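Local coordinates for uncharacterized protein DUF849 (Burkholderia xenovorans LB400, PDB 3E02) that probably cleaves 3-keto-5-aminohexanoate or a related beta-keto acid, using a bound zinc ion, at residues K3-I8 and R298-T303; Y180-F185 and K189-P194; M246-G251 and L287-A292. One frame throughout, in Å; residues are numbered along the deposited sequence. Where two conformers were deposited one is given.

The chain folds as a TIM barrel, and all three contacts lie away from the zinc site of His50, His52 and Glu259. Contact 1 joins the two ends of the fold: the entry to strand 10-13 and helix 294-301. Contacts 2 and 3 follow in series within that span. Contact 2 is the turn between helix 176-187 and strand 195-201; contact 3 joins the ends of helices 240-249 and 273-286. Contacts 1 and 3, centres about 13 Å apart, are tied by backbone hydrogen bonds of Ile8 with Asp290 and Ala292. Contact 2, about 18 Å from contact 1 between centres, touches it through Pro194. The contacts thus tie helices and loops around the barrel, not the metal site.

Contact 1. Residues K3-I8 and R298-T303; sequences KQSKKI and RAMLKT
Met300, a selenomethionine, reaches from the last turn of its helix to the backbone of Lys7. It has the largest buried surface of the contact, and its methyl group does most of the touching. CE lies 3.4 Å from the carbonyl O of Lys7. The selenium comes behind it, with Met300 SE 3.6 Å from the same Lys7 O. The methyl also packs on Ser5, where OG is 4.0 Å from Met300 CE. Ser5 CB is about as close, at 4.1 Å from Met300 CE. The Met300 chain runs out nearly straight through chi2 and then bends at the selenium (chi3 68°). The bend sets the methyl against both the Ser5 side chain and the Lys7 carbonyl O. No hydrogen bond crosses the contact, so it rests on van der Waals packing.

Lys7 starts toward the helix with its CB, but the rest of the chain leads away. Its NZ forms a salt bridge with Asp290. The Ser5 hydroxyl has weak hydrogen bonds to Asn253 ND2 and Gly251 O. That keeps its polar end occupied while the methyl of Met300 lies against it.

The contact is at the surface. Residues 3-8 form the lead into strand 10-13, and Met300 sits at the end of helix 294-301. Met300 also packs on Ile9, on Tyr230 of strand 229-235 and on Asn253 of strand 253-256. The C-terminal helix is thus laid against the starts of the barrel strands.

Contact 2. Residues Y180-F185 and K189-P194; sequences YNLAHF and KLVEPP
Phe185 and Leu190 are joined by a backbone hydrogen bond that closes the end of helix 176-187 in a Schellman motif, with Lys189 turning the chain at positive phi (60°). Leu190 N is 3.1 Å from Phe185 O, and the N-H points at the oxygen nearly straight (161°). The donor is tilted 28° out of the carbonyl plane. Lys189 N is also near, 3.0 Å from Phe185 O, but its angle is too poor for a bond.

The same two residues meet through their side chains. Leu190 comes to the edge of the Phe185 ring, near the ring plane. Its CD1 is 3.6 Å from Phe185 CD1 and 4.0 Å from Phe185 CE1, so a single methyl lies beside one ring edge. A face of the ring is covered from within the helix: His184 CD2 sits 3.9 Å above the ring plane, over its centre. The ring thus has an aliphatic neighbour at its rim and an imidazole carbon over a face.

One turn earlier, Leu182 makes a lighter contact. Its CG stands opposite the backbone N, which brings the end of the chain nearer to the loop than its CB. There Leu182 CD1 is 4.3 Å from Val191 CG2. Leu190 and Val191 hold to the end of the helix; from Glu192 on the loop draws away from it.

The turn belongs to a beta-alpha-beta unit, helix 176-187 linking strands 168-173 and 195-201. Val191 packs on Phe169 and Phe171 of strand 168-173, and Phe171 also touches Leu182. Phe185 also packs on Ile155 and Met159 of helix 152-163. Further on, a cis peptide before Pro194 leads the loop into strand 195-201.

Contact 3. Residues M246-G251 and L287-A292; sequences MSAILG and LSLDIA
Leu289 reaches from its loop to Ala248, on the last turn of helix 240-249. Its CB points toward that helix but does not touch it. CG sits beside the backbone N and opposite the carbonyl carbon (chi1 -59°), and carries the two methyls forward. CD1 makes the contact: it is 3.7 Å from Ala248 O and 4.0 Å from Ala248 CB. CD2 has no neighbour on the helix segment. The carbonyl that CD1 meets is already in use, since Ala248 O accepts a bond from Gly251 N at 3.1 Å. The methyl thus meets a carbonyl of the closing turn of the helix. Ile8 touches both Ala248 and Leu289.

A second apolar pair lies next to it. Ile249 CG1 is 4.0 Å from Leu287 CD1, and the two side chains cross at about a right angle. The CB of Leu287 points toward the helix. Leu287 also packs on Thr245 of a neighbouring subunit, and Ser288 OG bonds to Lys266 N of that subunit. No hydrogen bond joins the two segments.

Leu289 also packs on Ile284 of helix 273-286, the helix that leads into its own loop.

Both helices end in Schellman motifs, with Gly251 and Ser288 at positive phi. Helices 240-249 and 273-286 follow strands 229-235 and 253-256, which pair in parallel. The contact is thus the packing of neighbouring helix ends in the outer layer of a TIM barrel.

Contact 1. Residues K3-I8 and R298-T303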
loop_
_atom_site.group_PDB
_atom_site.type_symbol
_atom_site.label_atom_id
_atom_site.label_comp_id
_atom_site.label_asym_id
_atom_site.label_seq_id
_atom_site.Cartn_x
_atom_site.Cartn_y
_atom_site.Cartn_z
ATOM N N LYS A 3 9.051 -15.439 6.938
ATOM C CA LYS A 3 10.051 -15.871 7.941
ATOM C C LYS A 3 11.269 -14.933 7.795
ATOM O O LYS A 3 11.828 -14.810 6.691
ATOM C CB LYS A 3 10.473 -17.337 7.742
ATOM N N GLN A 4 11.643 -14.260 8.890
ATOM C CA GLN A 4 12.789 -13.336 8.915
ATOM C C GLN A 4 14.087 -14.106 8.657
ATOM O O GLN A 4 14.329 -15.151 9.280
ATOM C CB GLN A 4 12.887 -12.588 10.257
ATOM N N SER A 5 14.896 -13.595 7.726
ATOM C CA SER A 5 16.156 -14.240 7.332
ATOM C C SER A 5 17.294 -13.761 8.239
ATOM O O SER A 5 17.970 -12.778 7.912
ATOM C CB SER A 5 16.446 -13.963 5.847
ATOM O OG SER A 5 15.347 -14.404 5.061
ATOM N N LYS A 6 17.485 -14.443 9.385
ATOM C CA LYS A 6 18.580 -14.135 10.336
ATOM C C LYS A 6 19.918 -13.987 9.594
ATOM O O LYS A 6 20.698 -13.088 9.898
ATOM C CB LYS A 6 18.708 -15.217 11.407
ATOM C CG LYS A 6 19.811 -14.961 12.442
ATOM N N LYS A 7 20.160 -14.887 8.643
ATOM C CA LYS A 7 21.304 -14.825 7.752
ATOM C C LYS A 7 20.729 -14.725 6.339
ATOM O O LYS A 7 19.806 -15.471 5.995
ATOM C CB LYS A 7 22.173 -16.064 7.914
ATOM C CG LYS A 7 22.745 -16.277 9.312
ATOM C CD LYS A 7 23.661 -15.152 9.773
ATOM C CE LYS A 7 24.296 -15.468 11.129
ATOM N NZ LYS A 7 24.989 -14.268 11.667
ATOM N N ILE A 8 21.263 -13.808 5.541
ATOM C CA ILE A 8 20.772 -13.536 4.193
ATOM C C ILE A 8 21.422 -14.474 3.183
ATOM O O ILE A 8 22.653 -14.585 3.133
ATOM C CB ILE A 8 21.043 -12.066 3.774
ATOM C CG1 ILE A 8 20.274 -11.094 4.679
ATOM C CG2 ILE A 8 20.657 -11.822 2.306
ATOM C CD1 ILE A 8 20.656 -9.614 4.462
ATOM N N ARG A 298 21.092 -24.290 3.088
ATOM C CA ARG A 298 20.501 -25.644 2.981
ATOM C C ARG A 298 19.505 -25.921 4.115
ATOM O O ARG A 298 18.449 -26.498 3.877
ATOM C CB ARG A 298 21.589 -26.735 2.978
ATOM C CG ARG A 298 22.431 -26.786 1.722
ATOM C CD ARG A 298 23.375 -27.982 1.716
ATOM N NE ARG A 298 24.045 -28.081 0.416
ATOM C CZ ARG A 298 25.146 -27.424 0.048
ATOM N NH1 ARG A 298 25.802 -26.634 0.892
ATOM N NH2 ARG A 298 25.609 -27.588 -1.194
ATOM N N ALA A 299 19.856 -25.506 5.331
ATOM C CA ALA A 299 18.991 -25.656 6.504
ATOM C C ALA A 299 17.758 -24.764 6.384
ATOM O O ALA A 299 16.673 -25.175 6.776
ATOM C CB ALA A 299 19.761 -25.352 7.800
HETATM N N MSE A 300 17.920 -23.554 5.842
HETATM C CA MSE A 300 16.788 -22.643 5.628
HETATM C C MSE A 300 15.818 -23.210 4.587
HETATM O O MSE A 300 14.626 -23.296 4.841
HETATM C CB MSE A 300 17.261 -21.241 5.194
HETATM C CG MSE A 300 17.933 -20.455 6.310
HETATM SE SE MSE A 300 18.930 -18.933 5.642
HETATM C CE MSE A 300 17.510 -17.821 5.008
ATOM N N LEU A 301 16.347 -23.617 3.438
ATOM C CA LEU A 301 15.529 -24.160 2.344
ATOM C C LEU A 301 15.107 -25.626 2.513
ATOM O O LEU A 301 14.234 -26.094 1.766
ATOM C CB LEU A 301 16.247 -23.980 1.009
ATOM C CG LEU A 301 16.621 -22.540 0.648
ATOM C CD1 LEU A 301 17.315 -22.483 -0.702
ATOM C CD2 LEU A 301 15.415 -21.669 0.645
ATOM N N LYS A 302 15.721 -26.327 3.473
ATOM C CA LYS A 302 15.459 -27.743 3.768
ATOM C C LYS A 302 15.762 -28.602 2.539
ATOM O O LYS A 302 14.945 -29.393 2.093
ATOM C CB LYS A 302 14.025 -27.961 4.285
ATOM C CG LYS A 302 13.635 -27.189 5.536
ATOM C CD LYS A 302 14.371 -27.679 6.765
ATOM C CE LYS A 302 13.898 -26.956 8.029
ATOM N NZ LYS A 302 12.441 -27.205 8.307
ATOM N N THR A 303 16.961 -28.435 1.996
ATOM C CA THR A 303 17.395 -29.191 0.821
ATOM C C THR A 303 17.838 -30.595 1.219
ATOM O O THR A 303 18.110 -30.863 2.388
ATOM C CB THR A 303 18.538 -28.492 0.066
ATOM O OG1 THR A 303 19.688 -28.403 0.912
ATOM C CG2 THR A 303 18.101 -27.086 -0.406
#

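Contact 2. Residues Y180-F185 and K189-P194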
loop_
_atom_site.group_PDB
_atom_site.type_symbol
_atom_site.label_atom_id
_atom_site.label_comp_id
_atom_site.label_asym_id
_atom_site.label_seq_id
_atom_site.Cartn_x
_atom_site.Cartn_y
_atom_site.Cartn_z
ATOM N N TYR A 180 -0.696 -15.953 -6.357
ATOM C CA TYR A 180 -1.960 -16.669 -6.330
ATOM C C TYR A 180 -1.855 -18.028 -7.027
ATOM O O TYR A 180 -2.468 -19.002 -6.570
ATOM C CB TYR A 180 -3.087 -15.820 -6.918
ATOM C CG TYR A 180 -3.412 -14.647 -6.031
ATOM C CD1 TYR A 180 -4.313 -14.772 -4.982
ATOM C CD2 TYR A 180 -2.794 -13.402 -6.226
ATOM C CE1 TYR A 180 -4.607 -13.667 -4.139
ATOM C CE2 TYR A 180 -3.065 -12.313 -5.391
ATOM C CZ TYR A 180 -3.983 -12.445 -4.367
ATOM O OH TYR A 180 -4.243 -11.359 -3.575
ATOM N N ASN A 181 -1.092 -18.085 -8.119
ATOM C CA ASN A 181 -0.814 -19.369 -8.826
ATOM C C ASN A 181 -0.111 -20.337 -7.870
ATOM O O ASN A 181 -0.493 -21.499 -7.792
ATOM C CB ASN A 181 0.053 -19.162 -10.081
ATOM C CG ASN A 181 -0.644 -18.351 -11.165
ATOM O OD1 ASN A 181 -1.831 -18.021 -11.054
ATOM N ND2 ASN A 181 0.103 -18.035 -12.232
ATOM N N LEU A 182 0.897 -19.854 -7.137
ATOM C CA LEU A 182 1.592 -20.691 -6.139
ATOM C C LEU A 182 0.652 -21.152 -5.026
ATOM O O LEU A 182 0.686 -22.334 -4.632
ATOM C CB LEU A 182 2.800 -19.962 -5.533
ATOM C CG LEU A 182 3.644 -20.778 -4.542
ATOM C CD1 LEU A 182 4.177 -22.090 -5.159
ATOM C CD2 LEU A 182 4.764 -19.904 -4.089
ATOM N N ALA A 183 -0.183 -20.235 -4.526
ATOM C CA ALA A 183 -1.177 -20.554 -3.476
ATOM C C ALA A 183 -2.098 -21.723 -3.876
ATOM O O ALA A 183 -2.427 -22.575 -3.039
ATOM C CB ALA A 183 -1.991 -19.308 -3.101
ATOM N N HIS A 184 -2.497 -21.757 -5.147
ATOM C CA HIS A 184 -3.286 -22.860 -5.712
ATOM C C HIS A 184 -2.600 -24.220 -5.455
ATOM O O HIS A 184 -3.242 -25.167 -4.978
ATOM C CB HIS A 184 -3.532 -22.625 -7.221
ATOM C CG HIS A 184 -4.126 -23.796 -7.937
ATOM N ND1 HIS A 184 -5.467 -24.101 -7.881
ATOM C CD2 HIS A 184 -3.552 -24.745 -8.712
ATOM C CE1 HIS A 184 -5.696 -25.180 -8.604
ATOM N NE2 HIS A 184 -4.551 -25.589 -9.120
ATOM N N PHE A 185 -1.299 -24.275 -5.734
ATOM C CA PHE A 185 -0.488 -25.496 -5.545
ATOM C C PHE A 185 -0.190 -25.788 -4.081
ATOM O O PHE A 185 -0.225 -26.957 -3.660
ATOM C CB PHE A 185 0.784 -25.426 -6.387
ATOM C CG PHE A 185 0.508 -25.515 -7.846
ATOM C CD1 PHE A 185 0.088 -26.730 -8.390
ATOM C CD2 PHE A 185 0.604 -24.407 -8.671
ATOM C CE1 PHE A 185 -0.215 -26.850 -9.751
ATOM C CE2 PHE A 185 0.318 -24.510 -10.043
ATOM C CZ PHE A 185 -0.101 -25.732 -10.577
ATOM N N LYS A 189 -1.193 -29.044 -1.717
ATOM C CA LYS A 189 -0.049 -29.748 -1.129
ATOM C C LYS A 189 0.921 -30.407 -2.133
ATOM O O LYS A 189 1.563 -31.413 -1.815
ATOM C CB LYS A 189 -0.552 -30.708 -0.028
ATOM C CG LYS A 189 -1.138 -29.944 1.154
ATOM C CD LYS A 189 -1.892 -30.820 2.129
ATOM C CE LYS A 189 -2.143 -30.088 3.452
ATOM N NZ LYS A 189 -2.696 -28.706 3.278
ATOM N N LEU A 190 1.047 -29.818 -3.326
ATOM C CA LEU A 190 1.995 -30.309 -4.333
ATOM C C LEU A 190 3.429 -29.862 -4.026
ATOM O O LEU A 190 4.385 -30.432 -4.559
ATOM C CB LEU A 190 1.562 -29.936 -5.751
ATOM C CG LEU A 190 0.157 -30.427 -6.163
ATOM C CD1 LEU A 190 -0.026 -30.274 -7.669
ATOM C CD2 LEU A 190 -0.112 -31.883 -5.767
ATOM N N VAL A 191 3.557 -28.834 -3.183
ATOM C CA VAL A 191 4.833 -28.363 -2.639
ATOM C C VAL A 191 4.629 -28.137 -1.130
ATOM O O VAL A 191 3.522 -27.777 -0.698
ATOM C CB VAL A 191 5.347 -27.103 -3.362
ATOM C CG1 VAL A 191 5.786 -27.466 -4.780
ATOM C CG2 VAL A 191 4.290 -25.989 -3.361
ATOM N N GLU A 192 5.683 -28.381 -0.351
ATOM C CA GLU A 192 5.671 -28.239 1.111
ATOM C C GLU A 192 6.520 -27.057 1.553
ATOM O O GLU A 192 7.462 -26.687 0.861
ATOM C CB GLU A 192 6.245 -29.499 1.770
ATOM C CG GLU A 192 5.453 -30.791 1.535
ATOM C CD GLU A 192 4.086 -30.851 2.231
ATOM O OE1 GLU A 192 3.763 -29.982 3.079
ATOM O OE2 GLU A 192 3.330 -31.803 1.927
ATOM N N PRO A 193 6.193 -26.445 2.706
ATOM C CA PRO A 193 7.035 -25.352 3.189
ATOM C C PRO A 193 8.440 -25.832 3.604
ATOM O O PRO A 193 8.632 -27.035 3.807
ATOM C CB PRO A 193 6.262 -24.793 4.384
ATOM C CG PRO A 193 5.292 -25.792 4.756
ATOM C CD PRO A 193 5.036 -26.680 3.589
ATOM N N PRO A 194 9.425 -24.917 3.680
ATOM C CA PRO A 194 9.362 -23.483 3.389
ATOM C C PRO A 194 9.346 -23.201 1.885
ATOM O O PRO A 194 9.970 -23.943 1.114
ATOM C CB PRO A 194 10.655 -22.953 4.008
ATOM C CG PRO A 194 11.583 -24.065 3.873
ATOM C CD PRO A 194 10.781 -25.309 4.100
#

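Contact 3. Residues M246-G251 and L287-A292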
loop_
_atom_site.group_PDB
_atom_site.type_symbol
_atom_site.label_atom_id
_atom_site.label_comp_id
_atom_site.label_asym_id
_atom_site.label_seq_id
_atom_site.Cartn_x
_atom_site.Cartn_y
_atom_site.Cartn_z
HETATM N N MSE A 246 16.671 -3.175 -0.784
HETATM C CA MSE A 246 15.293 -3.089 -0.253
HETATM C C MSE A 246 14.896 -4.457 0.348
HETATM O O MSE A 246 14.369 -4.528 1.466
HETATM C CB MSE A 246 14.347 -2.627 -1.389
HETATM C CG MSE A 246 12.971 -2.073 -1.045
HETATM SE SE MSE A 246 12.589 -0.628 -2.419
HETATM C CE MSE A 246 12.862 -1.570 -3.954
ATOM N N SER A 247 15.169 -5.544 -0.383
ATOM C CA SER A 247 14.863 -6.900 0.120
ATOM C C SER A 247 15.545 -7.153 1.479
ATOM O O SER A 247 14.888 -7.577 2.443
ATOM C CB SER A 247 15.286 -7.978 -0.866
ATOM O OG SER A 247 14.831 -9.245 -0.448
ATOM N N ALA A 248 16.849 -6.864 1.548
ATOM C CA ALA A 248 17.631 -7.017 2.804
ATOM C C ALA A 248 16.963 -6.271 3.966
ATOM O O ALA A 248 16.768 -6.841 5.033
ATOM C CB ALA A 248 19.077 -6.525 2.617
ATOM N N ILE A 249 16.595 -5.016 3.716
ATOM C CA ILE A 249 15.900 -4.140 4.690
ATOM C C ILE A 249 14.550 -4.725 5.131
ATOM O O ILE A 249 14.181 -4.660 6.314
ATOM C CB ILE A 249 15.737 -2.716 4.112
ATOM C CG1 ILE A 249 17.119 -2.043 4.017
ATOM C CG2 ILE A 249 14.767 -1.856 4.959
ATOM C CD1 ILE A 249 17.100 -0.734 3.248
ATOM N N LEU A 250 13.831 -5.325 4.186
ATOM C CA LEU A 250 12.550 -5.983 4.482
ATOM C C LEU A 250 12.662 -7.368 5.159
ATOM O O LEU A 250 11.635 -7.985 5.433
ATOM C CB LEU A 250 11.718 -6.105 3.195
ATOM C CG LEU A 250 11.294 -4.807 2.501
ATOM C CD1 LEU A 250 10.573 -5.175 1.202
ATOM C CD2 LEU A 250 10.415 -3.931 3.409
ATOM N N GLY A 251 13.869 -7.868 5.428
ATOM C CA GLY A 251 14.062 -9.182 6.048
ATOM C C GLY A 251 14.145 -10.303 5.036
ATOM O O GLY A 251 14.041 -11.473 5.413
ATOM N N LEU A 287 24.564 -2.207 6.808
ATOM C CA LEU A 287 23.272 -2.261 7.487
ATOM C C LEU A 287 23.249 -3.145 8.752
ATOM O O LEU A 287 22.170 -3.363 9.331
ATOM C CB LEU A 287 22.208 -2.733 6.489
ATOM C CG LEU A 287 21.921 -1.789 5.326
ATOM C CD1 LEU A 287 21.105 -2.500 4.245
ATOM C CD2 LEU A 287 21.179 -0.543 5.861
ATOM N N SER A 288 24.420 -3.633 9.197
ATOM C CA SER A 288 24.544 -4.500 10.360
ATOM C C SER A 288 23.786 -5.821 10.178
ATOM O O SER A 288 23.244 -6.368 11.135
ATOM C CB SER A 288 24.156 -3.760 11.661
ATOM O OG SER A 288 25.054 -2.698 11.928
ATOM N N LEU A 289 23.744 -6.311 8.939
ATOM C CA LEU A 289 23.090 -7.574 8.597
ATOM C C LEU A 289 24.220 -8.561 8.282
ATOM O O LEU A 289 25.391 -8.172 8.261
ATOM C CB LEU A 289 22.078 -7.399 7.458
ATOM C CG LEU A 289 20.940 -6.403 7.736
ATOM C CD1 LEU A 289 20.131 -6.136 6.485
ATOM C CD2 LEU A 289 20.023 -6.842 8.854
ATOM N N ASP A 290 23.865 -9.834 8.105
ATOM C CA ASP A 290 24.879 -10.851 7.806
ATOM C C ASP A 290 24.347 -11.874 6.815
ATOM O O ASP A 290 23.127 -12.040 6.632
ATOM C CB ASP A 290 25.381 -11.499 9.105
ATOM C CG ASP A 290 26.706 -12.273 8.939
ATOM O OD1 ASP A 290 27.428 -12.127 7.915
ATOM O OD2 ASP A 290 27.022 -13.042 9.870
ATOM N N ILE A 291 25.294 -12.509 6.115
ATOM C CA ILE A 291 24.996 -13.476 5.078
ATOM C C ILE A 291 25.027 -14.913 5.587
ATOM O O ILE A 291 25.674 -15.217 6.586
ATOM C CB ILE A 291 25.931 -13.317 3.840
ATOM C CG1 ILE A 291 27.394 -13.716 4.122
ATOM C CG2 ILE A 291 25.827 -11.878 3.331
ATOM C CD1 ILE A 291 28.224 -13.819 2.835
ATOM N N ALA A 292 24.345 -15.780 4.847
ATOM C CA ALA A 292 24.271 -17.204 5.125
ATOM C C ALA A 292 25.388 -17.953 4.401
ATOM O O ALA A 292 25.725 -17.626 3.264
ATOM C CB ALA A 292 22.919 -17.750 4.671
#